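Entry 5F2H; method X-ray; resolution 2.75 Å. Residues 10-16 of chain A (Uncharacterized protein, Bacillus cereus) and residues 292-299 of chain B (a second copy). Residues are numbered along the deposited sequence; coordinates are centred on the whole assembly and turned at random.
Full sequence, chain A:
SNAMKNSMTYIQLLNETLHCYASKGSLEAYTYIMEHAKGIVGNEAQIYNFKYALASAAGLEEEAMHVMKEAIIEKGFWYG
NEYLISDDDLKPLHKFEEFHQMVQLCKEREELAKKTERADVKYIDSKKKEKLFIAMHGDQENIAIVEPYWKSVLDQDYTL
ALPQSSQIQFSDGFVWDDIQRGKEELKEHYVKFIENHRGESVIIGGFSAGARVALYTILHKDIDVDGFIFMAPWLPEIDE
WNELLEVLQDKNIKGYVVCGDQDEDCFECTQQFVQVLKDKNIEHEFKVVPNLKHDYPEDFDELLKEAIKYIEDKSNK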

ATOM      1  N   TYR A  10      -3.302  10.921  30.975  1.00 58.08           N
ATOM      2  CA  TYR A  10      -2.333  10.582  32.008  1.00 59.42           C
ATOM      3  C   TYR A  10      -1.307  11.733  32.160  1.00 57.49           C
ATOM      4  O   TYR A  10      -1.036  12.225  33.260  1.00 55.31           O
ATOM      5  CB  TYR A  10      -1.666   9.271  31.608  1.00 61.36           C
ATOM      6  CG  TYR A  10      -0.505   8.828  32.442  1.00 63.59           C
ATOM      7  CD1 TYR A  10      -0.697   8.097  33.593  1.00 64.12           C
ATOM      8  CD2 TYR A  10       0.807   9.076  32.027  1.00 64.85           C
ATOM      9  CE1 TYR A  10       0.381   7.670  34.357  1.00 65.04           C
ATOM     10  CE2 TYR A  10       1.886   8.632  32.768  1.00 63.80           C
ATOM     11  CZ  TYR A  10       1.662   7.934  33.938  1.00 64.75           C
ATOM     12  OH  TYR A  10       2.727   7.523  34.702  1.00 68.92           O
ATOM     13  N   ILE A  11      -0.828  12.235  31.043  1.00 55.29           N
ATOM     14  CA  ILE A  11       0.152  13.305  31.084  1.00 60.18           C
ATOM     15  C   ILE A  11      -0.413  14.636  31.576  1.00 62.44           C
ATOM     16  O   ILE A  11       0.269  15.391  32.291  1.00 61.87           O
ATOM     17  CB  ILE A  11       0.816  13.478  29.716  1.00 62.35           C
ATOM     18  CG1 ILE A  11       1.639  12.233  29.384  1.00 58.54           C
ATOM     19  CG2 ILE A  11       1.738  14.674  29.736  1.00 66.17           C
ATOM     20  CD1 ILE A  11       2.161  12.237  27.973  1.00 60.23           C
ATOM     21  N   GLN A  12      -1.639  14.947  31.188  1.00 63.75           N
ATOM     22  CA  GLN A  12      -2.245  16.191  31.646  1.00 64.79           C
ATOM     23  C   GLN A  12      -2.379  16.113  33.155  1.00 64.75           C
ATOM     24  O   GLN A  12      -1.986  17.024  33.874  1.00 68.00           O
ATOM     25  CB  GLN A  12      -3.591  16.414  30.975  1.00 66.96           C
ATOM     26  CG  GLN A  12      -3.465  16.636  29.480  1.00 69.06           C
ATOM     27  CD  GLN A  12      -4.786  16.678  28.771  1.00 72.13           C
ATOM     28  OE1 GLN A  12      -5.855  16.725  29.394  1.00 74.69           O
ATOM     29  NE2 GLN A  12      -4.730  16.630  27.454  1.00 73.91           N
ATOM     30  N   LEU A  13      -2.888  14.996  33.643  1.00 64.10           N
ATOM     31  CA  LEU A  13      -3.030  14.842  35.066  1.00 63.36           C
ATOM     32  C   LEU A  13      -1.704  15.102  35.742  1.00 58.80           C
ATOM     33  O   LEU A  13      -1.592  15.989  36.575  1.00 55.46           O
ATOM     34  CB  LEU A  13      -3.512  13.438  35.415  1.00 64.11           C
ATOM     35  CG  LEU A  13      -3.556  13.185  36.932  1.00 63.73           C
ATOM     36  CD1 LEU A  13      -4.577  14.076  37.632  1.00 64.12           C
ATOM     37  CD2 LEU A  13      -3.853  11.724  37.189  1.00 64.60           C
ATOM     38  N   LEU A  14      -0.684  14.351  35.341  1.00 60.23           N
ATOM     39  CA  LEU A  14       0.663  14.502  35.943  1.00 57.85           C
ATOM     40  C   LEU A  14       1.227  15.919  35.855  1.00 57.50           C
ATOM     41  O   LEU A  14       1.748  16.439  36.855  1.00 55.56           O
ATOM     42  CB  LEU A  14       1.653  13.479  35.386  1.00 53.81           C
ATOM     43  CG  LEU A  14       1.310  12.005  35.680  1.00 50.84           C
ATOM     44  CD1 LEU A  14       2.318  11.093  35.020  1.00 49.97           C
ATOM     45  CD2 LEU A  14       1.266  11.679  37.158  1.00 49.77           C
ATOM     46  N   ASN A  15       1.061  16.573  34.710  1.00 57.38           N
ATOM     47  CA  ASN A  15       1.592  17.948  34.580  1.00 61.07           C
ATOM     48  C   ASN A  15       0.872  18.962  35.451  1.00 66.30           C
ATOM     49  O   ASN A  15       1.507  19.729  36.170  1.00 71.93           O
ATOM     50  CB  ASN A  15       1.625  18.415  33.125  1.00 58.50           C
ATOM     51  CG  ASN A  15       2.672  17.684  32.303  1.00 59.64           C
ATOM     52  OD1 ASN A  15       3.652  17.133  32.839  1.00 58.72           O
ATOM     53  ND2 ASN A  15       2.517  17.731  30.992  1.00 60.67           N
ATOM     54  N   GLU A  16      -0.452  18.951  35.412  1.00 70.34           N
ATOM     55  CA  GLU A  16      -1.213  19.884  36.201  1.00 72.47           C
ATOM     56  C   GLU A  16      -1.009  19.612  37.700  1.00 70.01           C
ATOM     57  O   GLU A  16      -0.918  20.545  38.506  1.00 71.72           O
ATOM     58  CB  GLU A  16      -2.691  19.887  35.769  1.00 77.46           C
ATOM     59  CG  GLU A  16      -2.901  20.178  34.261  1.00 82.87           C
ATOM     60  CD  GLU A  16      -4.291  20.742  33.904  1.00 88.94           C
ATOM     61  OE1 GLU A  16      -4.845  21.515  34.711  1.00 96.67           O
ATOM     62  OE2 GLU A  16      -4.787  20.531  32.768  1.00 84.65           O
TER
ATOM     63  N   LEU B 292       0.588  25.271  25.001  1.00 85.73           N
ATOM     64  CA  LEU B 292       0.889  23.873  25.320  1.00 81.96           C
ATOM     65  C   LEU B 292       2.162  23.699  26.144  1.00 79.18           C
ATOM     66  O   LEU B 292       3.155  24.342  25.882  1.00 77.99           O
ATOM     67  CB  LEU B 292       1.005  23.073  24.023  1.00 80.86           C
ATOM     68  CG  LEU B 292       1.282  21.573  24.127  1.00 80.84           C
ATOM     69  CD1 LEU B 292       0.202  20.839  24.918  1.00 80.44           C
ATOM     70  CD2 LEU B 292       1.406  20.976  22.735  1.00 80.67           C
ATOM     71  N   LYS B 293       2.104  22.834  27.157  1.00 80.39           N
ATOM     72  CA  LYS B 293       3.257  22.548  28.022  1.00 76.98           C
ATOM     73  C   LYS B 293       3.946  21.278  27.516  1.00 70.22           C
ATOM     74  O   LYS B 293       3.937  21.026  26.311  1.00 66.35           O
ATOM     75  CB  LYS B 293       2.849  22.433  29.503  1.00 82.63           C
ATOM     76  CG  LYS B 293       2.283  23.719  30.100  1.00 91.07           C
ATOM     77  CD  LYS B 293       2.070  23.636  31.609  1.00 98.20           C
ATOM     78  CE  LYS B 293       1.008  22.629  32.046  1.00100.33           C
ATOM     79  NZ  LYS B 293      -0.364  22.997  31.589  1.00107.38           N
ATOM     80  N   HIS B 294       4.509  20.468  28.418  1.00 67.41           N
ATOM     81  CA  HIS B 294       5.206  19.241  28.023  1.00 66.35           C
ATOM     82  C   HIS B 294       4.211  18.093  27.921  1.00 66.84           C
ATOM     83  O   HIS B 294       4.090  17.217  28.803  1.00 63.58           O
ATOM     84  CB  HIS B 294       6.328  18.960  28.996  1.00 66.50           C
ATOM     85  CG  HIS B 294       7.232  17.840  28.586  1.00 65.44           C
ATOM     86  ND1 HIS B 294       7.258  16.627  29.236  1.00 63.82           N
ATOM     87  CD2 HIS B 294       8.152  17.755  27.598  1.00 65.92           C
ATOM     88  CE1 HIS B 294       8.175  15.852  28.687  1.00 66.10           C
ATOM     89  NE2 HIS B 294       8.738  16.517  27.696  1.00 68.00           N
ATOM     90  N   ASP B 295       3.527  18.104  26.784  1.00 65.60           N
ATOM     91  CA  ASP B 295       2.499  17.156  26.486  1.00 66.18           C
ATOM     92  C   ASP B 295       2.227  17.268  25.003  1.00 62.98           C
ATOM     93  O   ASP B 295       2.680  18.199  24.381  1.00 66.32           O
ATOM     94  CB  ASP B 295       1.256  17.598  27.263  1.00 69.46           C
ATOM     95  CG  ASP B 295       0.068  16.738  26.995  1.00 72.06           C
ATOM     96  OD1 ASP B 295       0.259  15.585  26.560  1.00 72.42           O
ATOM     97  OD2 ASP B 295      -1.059  17.233  27.224  1.00 76.40           O
ATOM     98  N   TYR B 296       1.478  16.331  24.443  1.00 60.97           N
ATOM     99  CA  TYR B 296       1.139  16.379  23.032  1.00 59.34           C
ATOM    100  C   TYR B 296      -0.056  17.310  22.846  1.00 66.49           C
ATOM    101  O   TYR B 296      -0.890  17.459  23.757  1.00 70.54           O
ATOM    102  CB  TYR B 296       0.698  15.022  22.540  1.00 53.37           C
ATOM    103  CG  TYR B 296       1.685  13.898  22.653  1.00 47.09           C
ATOM    104  CD1 TYR B 296       1.936  13.293  23.861  1.00 45.22           C
ATOM    105  CD2 TYR B 296       2.194  13.305  21.518  1.00 45.54           C
ATOM    106  CE1 TYR B 296       2.738  12.172  23.940  1.00 44.28           C
ATOM    107  CE2 TYR B 296       3.005  12.192  21.584  1.00 44.35           C
ATOM    108  CZ  TYR B 296       3.259  11.626  22.794  1.00 44.08           C
ATOM    109  OH  TYR B 296       4.072  10.525  22.856  1.00 48.79           O
ATOM    110  N   PRO B 297      -0.150  17.965  21.674  1.00 70.55           N
ATOM    111  CA  PRO B 297      -1.305  18.853  21.419  1.00 71.59           C
ATOM    112  C   PRO B 297      -2.555  18.004  21.355  1.00 73.54           C
ATOM    113  O   PRO B 297      -2.488  16.828  20.985  1.00 72.58           O
ATOM    114  CB  PRO B 297      -0.998  19.467  20.061  1.00 71.91           C
ATOM    115  CG  PRO B 297       0.008  18.557  19.439  1.00 70.58           C
ATOM    116  CD  PRO B 297       0.784  17.921  20.544  1.00 65.83           C
ATOM    117  N   GLU B 298      -3.703  18.583  21.669  1.00 82.51           N
ATOM    118  CA  GLU B 298      -4.935  17.788  21.672  1.00 85.34           C
ATOM    119  C   GLU B 298      -5.383  17.324  20.266  1.00 80.43           C
ATOM    120  O   GLU B 298      -6.072  16.314  20.135  1.00 72.76           O
ATOM    121  CB  GLU B 298      -5.999  18.480  22.528  1.00 93.94           C
ATOM    122  CG  GLU B 298      -7.173  17.589  22.906  1.00105.11           C
ATOM    123  CD  GLU B 298      -7.926  18.110  24.123  1.00113.62           C
ATOM    124  OE1 GLU B 298      -7.297  18.810  24.945  1.00114.98           O
ATOM    125  OE2 GLU B 298      -9.111  17.757  24.309  1.00124.34           O
ATOM    126  N   ASP B 299      -4.917  18.018  19.227  1.00 82.10           N
ATOM    127  CA  ASP B 299      -5.205  17.646  17.838  1.00 84.56           C
ATOM    128  C   ASP B 299      -3.894  17.104  17.220  1.00 82.19           C
ATOM    129  O   ASP B 299      -3.562  17.379  16.059  1.00 78.66           O
ATOM    130  CB  ASP B 299      -5.723  18.835  17.020  1.00 88.93           C
ATOM    131  CG  ASP B 299      -4.687  19.934  16.829  1.00 91.88           C
ATOM    132  OD1 ASP B 299      -3.578  19.856  17.408  1.00 96.86           O
ATOM    133  OD2 ASP B 299      -4.987  20.879  16.067  1.00 98.16           O
TER
HETATM  134  O   HOH W   1      -2.459  14.434  26.567  1.00 58.06           O

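A helical segment of one copy lies against an irregular, extended segment of the other. Residues 10-16 of chain A are helical, held by bonds such as N15(A) N to I11(A) O at 2.8 Å, and the turn offers I11(A), Q12(A) and N15(A) to the partner. Y10(A), L13(A) and L14(A) make no contact. The backbones come nearest at I11(A) and D295(B), whose CA atoms lie 6.4 Å apart, and the two stretches bury 341 Å².

Along chain B, L292(B) stays out of contact, and the contact begins with K293(B). Its CB points toward the helix, and the aliphatic part of its chain passes N15(A), with CE 4.4 Å from N15(A) CB. This is loose packing of methylenes, with no polar bond across the stretches.

H294(B) contributes mainly through its backbone. Its carbonyl O accepts a hydrogen bond from N15(A) ND2 at 2.7 Å, with an N-H...acceptor angle of 151°, the one direct hydrogen bond between the stretches. The carbonyl is an acceptor and the side-chain amide a donor, and N15(A), in the m rotamer with CB directed toward chain B, brings ND2 to it. The same carbonyl O lies 3.6 Å from I11(A) CG2, so a methyl group packs beside the polar bond. The imidazole NE2 is bonded elsewhere in the structure.

D295(B) is buried and points toward the helix, yet no cation meets it across the stretches. Its OD1 instead accepts from the backbone N of Y296(B) at 2.6 Å, tying the carboxylate to its own loop, and receives a hydrogen bond from water 1, whose O is 3.0 Å from OD1. That water in turn accepts a weak bond from Q12(A) NE2, 3.3 Å from the water O, completing a bridge between the copies. The carbon portions of the helix side chains fill in around the acid: Q12(A) CG sits 3.4 Å from D295(B) OD2, and I11(A) CG2 sits 3.6 Å from D295(B) OD1.

At Y296(B) the contact turns apolar. I11(A) CD1 meets the ring at its edge, 4.1 Å from Y296(B) CE1, while the tyrosine OH is bonded elsewhere in the structure. P297(B) points away, and E298(B) gives only a distant approach, its OE1 4.2 Å from Q12(A) NE2; D299(B) lies beyond reach.

The rule to read here is economical: one amide bonds a loop carbonyl, one water links an amide to a buried acid, and one isoleucine packs against both the polar loop and an aromatic edge.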